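Long-range contacts in HTH cro/C1-type domain-containing protein (Pseudomonas aeruginosa PAO1, PDB 7CSV), which serves as the antitoxin HigA and regulates genes by recognising pseudopalindromic DNA motifs, probably through its helix-turn-helix domain: residues Phe19-Ile25 with Tyr62-Ser66; Gly50-Ala56 with Trp70-Gln74. One frame throughout, in Å; residues are numbered along the deposited sequence.

In the fold
Helix 53-63 is common to both interactions: interaction 1 joins its C-terminal end to the end of helix 11-23, and interaction 2 joins its N-terminal end to the start of the long helix 67-93. Each is partly buried and borders the second subunit. Interaction 1, whose centre lies about 15 Å from the centre of the chain, is entirely apolar across the segments and built round the ring of F63. Interaction 2, whose centre lies about 6 Å from that of the chain, adds a side-chain-to-backbone hydrogen bond to its aliphatic and sulfur packing. W70 ties them together: its CB packs in interaction 2, while its indole reaches F19, F63 and T65 of interaction 1.

Interaction 1: residues Phe19-Ile25 with Tyr62-Ser66; sequences FLMEFDI and YFDTS
In the helix-turn-helix domain, helix 11-23 and helix 53-63 are pinned together at their C-terminal ends by F19 lying over F63. The F63 ring is the centre of the contact. F19 CD2 comes over one of its faces, off centre, and stands 3.6 Å from F63 CG. Nearer the backbone, F19 CB makes a CH-pi contact with the same ring, 4.1 Å from the centroid of F63 and 14° off the normal. The two ring planes are inclined at 48°, an oblique meeting. The other face of F63 is occupied from within its own segment, by CD2 of Y62, and the ring is thus clamped on both sides. Y62 gets there because its CG runs anti to its backbone N (chi1 -171°).

I25 arrives at the edges of two rings. I25 CD1 lies 4.1 Å from F63 CE1, near the plane of that ring, and also touches the edge of Y62. The turn after helix 11-23 delivers it: D24 takes a positive phi and I25 N bonds back to L20 O. L20 and F23 fill in obliquely round F63, with F23 CD2 at 4.2 Å from F63 CE1.

L30 of helix 27-34 packs on Y62 and F63, while L97 of the second subunit packs on F23 and I25. W70 meets the F19 ring. Beyond F63 the chain leaves helix at D64, again with positive phi, and T65 brings its methyl CG2 to 4.1 Å from F19 CE2. The hydroxyl on the other branch is turned into its own segment: T65 OG1 donates to S66 O at 2.9 Å, approaching from above the carbonyl plane.

Interaction 2: residues Gly50-Ala56 with Trp70-Gln74; sequences GISADMA and WMNLQ
One hydrogen bond spans this contact, from I51 N to the side-chain oxygen of Q74. I51 N lies 2.8 Å from Q74 OE1 and the N-H points almost straight at it, at 164°. The donor nevertheless stands well above the plane of the amide, 60° out of it. Q74 reaches it by leaving its helix with CG anti to the backbone N (chi1 178°) and then bending at chi2, which lays the amide against the backbone of 50-51. G50 CA, on the same side of the amide plane as I51 N, comes within 3.2 Å of Q74 OE1. Q74 NE2 bonds to S78 OG one turn further along helix 67-93, so both ends of the amide have a partner, which should restrict its rotation.

A second polar bond lies within 50-56. S52 is the N-cap of helix 53-63, and its OG accepts from M55 N at 3.1 Å.

The apolar packing runs beside these bonds. A56 CB is set between two neighbours on helix 67-93, 3.7 Å from M71 CG and 4.0 Å from W70 CB. I51 CG2 crosses to the same W70 CB at 4.2 Å. M71 is curled at chi2 and chi3, which brings its sulfur against the start of helix 53-63: M71 SD is 3.9 Å from S52 O, and its methyl CE ends beside A53.

Around the contact, I51 is also packed by P11, I44 and L59, and the second subunit sets L79 on M71 and A82 on A53. The arrangement joins the long helix 67-93 to the N-capped start of helix 53-63, part of a helix-turn-helix domain of the Cro/C1 type.

Interaction 1: residues Phe19-Ile25 with Tyr62-Ser66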
loop_
_atom_site.group_PDB
_atom_site.type_symbol
_atom_site.label_atom_id
_atom_site.label_comp_id
_atom_site.label_asym_id
_atom_site.label_seq_id
_atom_site.Cartn_x
_atom_site.Cartn_y
_atom_site.Cartn_z
ATOM N N PHE A 19 0.788 0.280 20.105
ATOM C CA PHE A 19 1.039 1.706 20.272
ATOM C C PHE A 19 0.065 2.333 21.262
ATOM O O PHE A 19 0.497 2.887 22.279
ATOM C CB PHE A 19 0.993 2.398 18.908
ATOM C CG PHE A 19 2.109 1.982 17.992
ATOM C CD1 PHE A 19 1.974 0.882 17.164
ATOM C CD2 PHE A 19 3.313 2.685 17.980
ATOM C CE1 PHE A 19 3.006 0.489 16.333
ATOM C CE2 PHE A 19 4.344 2.304 17.148
ATOM C CZ PHE A 19 4.187 1.198 16.316
ATOM N N LEU A 20 -1.240 2.262 20.993
ATOM C CA LEU A 20 -2.203 2.900 21.893
ATOM C C LEU A 20 -2.171 2.265 23.277
ATOM O O LEU A 20 -2.117 2.967 24.294
ATOM C CB LEU A 20 -3.611 2.830 21.308
ATOM C CG LEU A 20 -3.831 3.570 19.988
ATOM C CD1 LEU A 20 -5.310 3.615 19.650
ATOM C CD2 LEU A 20 -3.239 4.976 20.053
ATOM N N MET A 21 -2.195 0.930 23.338
ATOM C CA MET A 21 -2.138 0.269 24.637
ATOM C C MET A 21 -0.749 0.351 25.252
ATOM O O MET A 21 -0.618 0.377 26.480
ATOM C CB MET A 21 -2.574 -1.191 24.506
ATOM C CG MET A 21 -4.033 -1.372 24.204
ATOM S SD MET A 21 -4.485 -3.113 24.305
ATOM C CE MET A 21 -5.626 -3.258 22.934
ATOM N N GLU A 22 0.297 0.376 24.425
ATOM C CA GLU A 22 1.648 0.435 24.962
ATOM C C GLU A 22 1.886 1.751 25.684
ATOM O O GLU A 22 2.453 1.769 26.781
ATOM C CB GLU A 22 2.672 0.251 23.848
ATOM C CG GLU A 22 4.098 0.553 24.275
ATOM C CD GLU A 22 4.810 -0.686 24.778
ATOM O OE1 GLU A 22 4.234 -1.786 24.649
ATOM O OE2 GLU A 22 5.939 -0.559 25.295
ATOM N N PHE A 23 1.447 2.858 25.091
ATOM C CA PHE A 23 1.668 4.179 25.661
ATOM C C PHE A 23 0.466 4.722 26.423
ATOM O O PHE A 23 0.508 5.878 26.866
ATOM C CB PHE A 23 2.058 5.165 24.558
ATOM C CG PHE A 23 3.360 4.842 23.896
ATOM C CD1 PHE A 23 4.560 5.116 24.531
ATOM C CD2 PHE A 23 3.390 4.270 22.635
ATOM C CE1 PHE A 23 5.767 4.825 23.922
ATOM C CE2 PHE A 23 4.592 3.976 22.022
ATOM C CZ PHE A 23 5.784 4.252 22.667
ATOM N N ASP A 24 -0.604 3.936 26.569
ATOM C CA ASP A 24 -1.816 4.357 27.281
ATOM C C ASP A 24 -2.452 5.584 26.626
ATOM O O ASP A 24 -2.896 6.515 27.301
ATOM C CB ASP A 24 -1.528 4.619 28.764
ATOM C CG ASP A 24 -2.785 4.616 29.619
ATOM O OD1 ASP A 24 -3.893 4.416 29.071
ATOM O OD2 ASP A 24 -2.664 4.824 30.845
ATOM N N ILE A 25 -2.507 5.586 25.298
ATOM C CA ILE A 25 -3.117 6.671 24.539
ATOM C C ILE A 25 -4.474 6.219 24.023
ATOM O O ILE A 25 -4.593 5.159 23.394
ATOM C CB ILE A 25 -2.216 7.117 23.374
ATOM C CG1 ILE A 25 -0.871 7.609 23.894
ATOM C CG2 ILE A 25 -2.922 8.173 22.549
ATOM C CD1 ILE A 25 0.159 7.808 22.799
ATOM N N TYR A 62 4.417 10.799 14.559
ATOM C CA TYR A 62 4.033 10.801 15.966
ATOM C C TYR A 62 4.756 9.706 16.741
ATOM O O TYR A 62 5.247 9.935 17.849
ATOM C CB TYR A 62 2.526 10.631 16.090
ATOM C CG TYR A 62 2.040 10.851 17.497
ATOM C CD1 TYR A 62 2.223 12.071 18.121
ATOM C CD2 TYR A 62 1.421 9.836 18.198
ATOM C CE1 TYR A 62 1.788 12.279 19.412
ATOM C CE2 TYR A 62 0.981 10.027 19.490
ATOM C CZ TYR A 62 1.167 11.255 20.092
ATOM O OH TYR A 62 0.730 11.453 21.385
ATOM N N PHE A 63 4.816 8.499 16.184
ATOM C CA PHE A 63 5.311 7.350 16.930
ATOM C C PHE A 63 6.761 6.975 16.622
ATOM O O PHE A 63 7.198 5.897 17.036
ATOM C CB PHE A 63 4.414 6.140 16.661
ATOM C CG PHE A 63 3.082 6.221 17.329
ATOM C CD1 PHE A 63 2.995 6.356 18.710
ATOM C CD2 PHE A 63 1.913 6.132 16.590
ATOM C CE1 PHE A 63 1.773 6.420 19.345
ATOM C CE2 PHE A 63 0.673 6.193 17.220
ATOM C CZ PHE A 63 0.603 6.339 18.606
ATOM N N ASP A 64 7.518 7.821 15.918
ATOM C CA ASP A 64 8.907 7.513 15.566
ATOM C C ASP A 64 9.021 6.210 14.765
ATOM O O ASP A 64 9.769 5.300 15.120
ATOM C CB ASP A 64 9.796 7.440 16.816
ATOM C CG ASP A 64 10.201 8.801 17.331
ATOM O OD1 ASP A 64 9.985 9.813 16.632
ATOM O OD2 ASP A 64 10.755 8.860 18.448
ATOM N N THR A 65 8.253 6.109 13.691
ATOM C CA THR A 65 8.417 5.016 12.740
ATOM C C THR A 65 8.568 5.609 11.350
ATOM O O THR A 65 8.315 6.795 11.130
ATOM C CB THR A 65 7.228 4.048 12.733
ATOM O OG1 THR A 65 6.099 4.694 12.128
ATOM C CG2 THR A 65 6.870 3.584 14.131
ATOM N N SER A 66 8.961 4.772 10.394
ATOM C CA SER A 66 8.817 5.203 9.016
ATOM C C SER A 66 7.337 5.228 8.648
ATOM O O SER A 66 6.501 4.564 9.269
ATOM C CB SER A 66 9.579 4.273 8.070
ATOM O OG SER A 66 8.902 3.026 7.968
#

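Interaction 2: residues Gly50-Ala56 with Trp70-Gln74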
loop_
_atom_site.group_PDB
_atom_site.type_symbol
_atom_site.label_atom_id
_atom_site.label_comp_id
_atom_site.label_asym_id
_atom_site.label_seq_id
_atom_site.Cartn_x
_atom_site.Cartn_y
_atom_site.Cartn_z
ATOM N N GLY A 50 -8.874 1.954 6.156
ATOM C CA GLY A 50 -7.451 1.703 6.024
ATOM C C GLY A 50 -6.598 2.927 6.320
ATOM O O GLY A 50 -7.097 4.039 6.530
ATOM N N ILE A 51 -5.285 2.698 6.343
ATOM C CA ILE A 51 -4.294 3.759 6.514
ATOM C C ILE A 51 -4.016 4.389 5.160
ATOM O O ILE A 51 -3.514 3.724 4.246
ATOM C CB ILE A 51 -2.990 3.211 7.110
ATOM C CG1 ILE A 51 -3.253 2.392 8.365
ATOM C CG2 ILE A 51 -2.007 4.353 7.390
ATOM C CD1 ILE A 51 -3.864 3.168 9.428
ATOM N N SER A 52 -4.321 5.674 5.035
ATOM C CA SER A 52 -3.942 6.438 3.861
ATOM C C SER A 52 -2.473 6.859 3.948
ATOM O O SER A 52 -1.851 6.838 5.013
ATOM C CB SER A 52 -4.811 7.685 3.730
ATOM O OG SER A 52 -4.483 8.614 4.762
ATOM N N ALA A 53 -1.929 7.280 2.802
ATOM C CA ALA A 53 -0.556 7.776 2.788
ATOM C C ALA A 53 -0.386 8.932 3.757
ATOM O O ALA A 53 0.597 8.982 4.500
ATOM C CB ALA A 53 -0.159 8.206 1.379
ATOM N N ASP A 54 -1.329 9.878 3.747
ATOM C CA ASP A 54 -1.236 11.028 4.644
ATOM C C ASP A 54 -1.249 10.570 6.092
ATOM O O ASP A 54 -0.432 11.019 6.898
ATOM C CB ASP A 54 -2.385 11.997 4.355
ATOM C CG ASP A 54 -2.337 13.252 5.203
ATOM O OD1 ASP A 54 -1.619 14.196 4.820
ATOM O OD2 ASP A 54 -3.044 13.295 6.232
ATOM N N MET A 55 -2.115 9.601 6.417
ATOM C CA MET A 55 -2.179 9.091 7.784
ATOM C C MET A 55 -0.908 8.344 8.162
ATOM O O MET A 55 -0.492 8.379 9.322
ATOM C CB MET A 55 -3.395 8.174 7.947
ATOM C CG MET A 55 -4.626 8.894 8.477
ATOM S SD MET A 55 -4.421 9.595 10.136
ATOM C CE MET A 55 -3.676 8.259 11.026
ATOM N N ALA A 56 -0.300 7.630 7.207
ATOM C CA ALA A 56 0.944 6.919 7.492
ATOM C C ALA A 56 2.062 7.883 7.834
ATOM O O ALA A 56 2.901 7.599 8.698
ATOM C CB ALA A 56 1.356 6.069 6.292
ATOM N N TRP A 70 3.686 1.689 8.322
ATOM C CA TRP A 70 2.229 1.642 8.326
ATOM C C TRP A 70 1.678 1.251 6.969
ATOM O O TRP A 70 0.689 0.518 6.894
ATOM C CB TRP A 70 1.667 2.992 8.759
ATOM C CG TRP A 70 2.081 3.289 10.143
ATOM C CD1 TRP A 70 3.121 4.071 10.532
ATOM C CD2 TRP A 70 1.513 2.744 11.330
ATOM N NE1 TRP A 70 3.216 4.080 11.899
ATOM C CE2 TRP A 70 2.243 3.273 12.419
ATOM C CE3 TRP A 70 0.446 1.880 11.583
ATOM C CZ2 TRP A 70 1.943 2.959 13.745
ATOM C CZ3 TRP A 70 0.149 1.565 12.905
ATOM C CH2 TRP A 70 0.891 2.112 13.966
ATOM N N MET A 71 2.287 1.739 5.887
ATOM C CA MET A 71 1.776 1.387 4.570
ATOM C C MET A 71 2.023 -0.079 4.276
ATOM O O MET A 71 1.243 -0.693 3.542
ATOM C CB MET A 71 2.411 2.242 3.483
ATOM C CG MET A 71 2.002 3.705 3.572
ATOM S SD MET A 71 0.246 4.038 3.401
ATOM C CE MET A 71 0.079 3.903 1.617
ATOM N N ASN A 72 3.102 -0.642 4.824
ATOM C CA ASN A 72 3.361 -2.069 4.630
ATOM C C ASN A 72 2.326 -2.912 5.362
ATOM O O ASN A 72 1.884 -3.948 4.850
ATOM C CB ASN A 72 4.777 -2.424 5.104
ATOM C CG ASN A 72 5.876 -1.883 4.184
ATOM O OD1 ASN A 72 5.624 -1.508 3.030
ATOM N ND2 ASN A 72 7.105 -1.852 4.698
ATOM N N LEU A 73 1.914 -2.484 6.564
ATOM C CA LEU A 73 0.835 -3.192 7.250
ATOM C C LEU A 73 -0.458 -3.095 6.456
ATOM O O LEU A 73 -1.208 -4.074 6.339
ATOM C CB LEU A 73 0.629 -2.621 8.650
ATOM C CG LEU A 73 1.789 -2.772 9.630
ATOM C CD1 LEU A 73 1.460 -2.057 10.935
ATOM C CD2 LEU A 73 2.080 -4.251 9.866
ATOM N N GLN A 74 -0.722 -1.920 5.889
ATOM C CA GLN A 74 -1.927 -1.733 5.095
ATOM C C GLN A 74 -1.903 -2.603 3.847
ATOM O O GLN A 74 -2.908 -3.239 3.504
ATOM C CB GLN A 74 -2.074 -0.257 4.717
ATOM C CG GLN A 74 -3.292 0.012 3.831
ATOM C CD GLN A 74 -4.585 -0.288 4.534
ATOM O OE1 GLN A 74 -4.745 0.003 5.721
ATOM N NE2 GLN A 74 -5.528 -0.897 3.813
#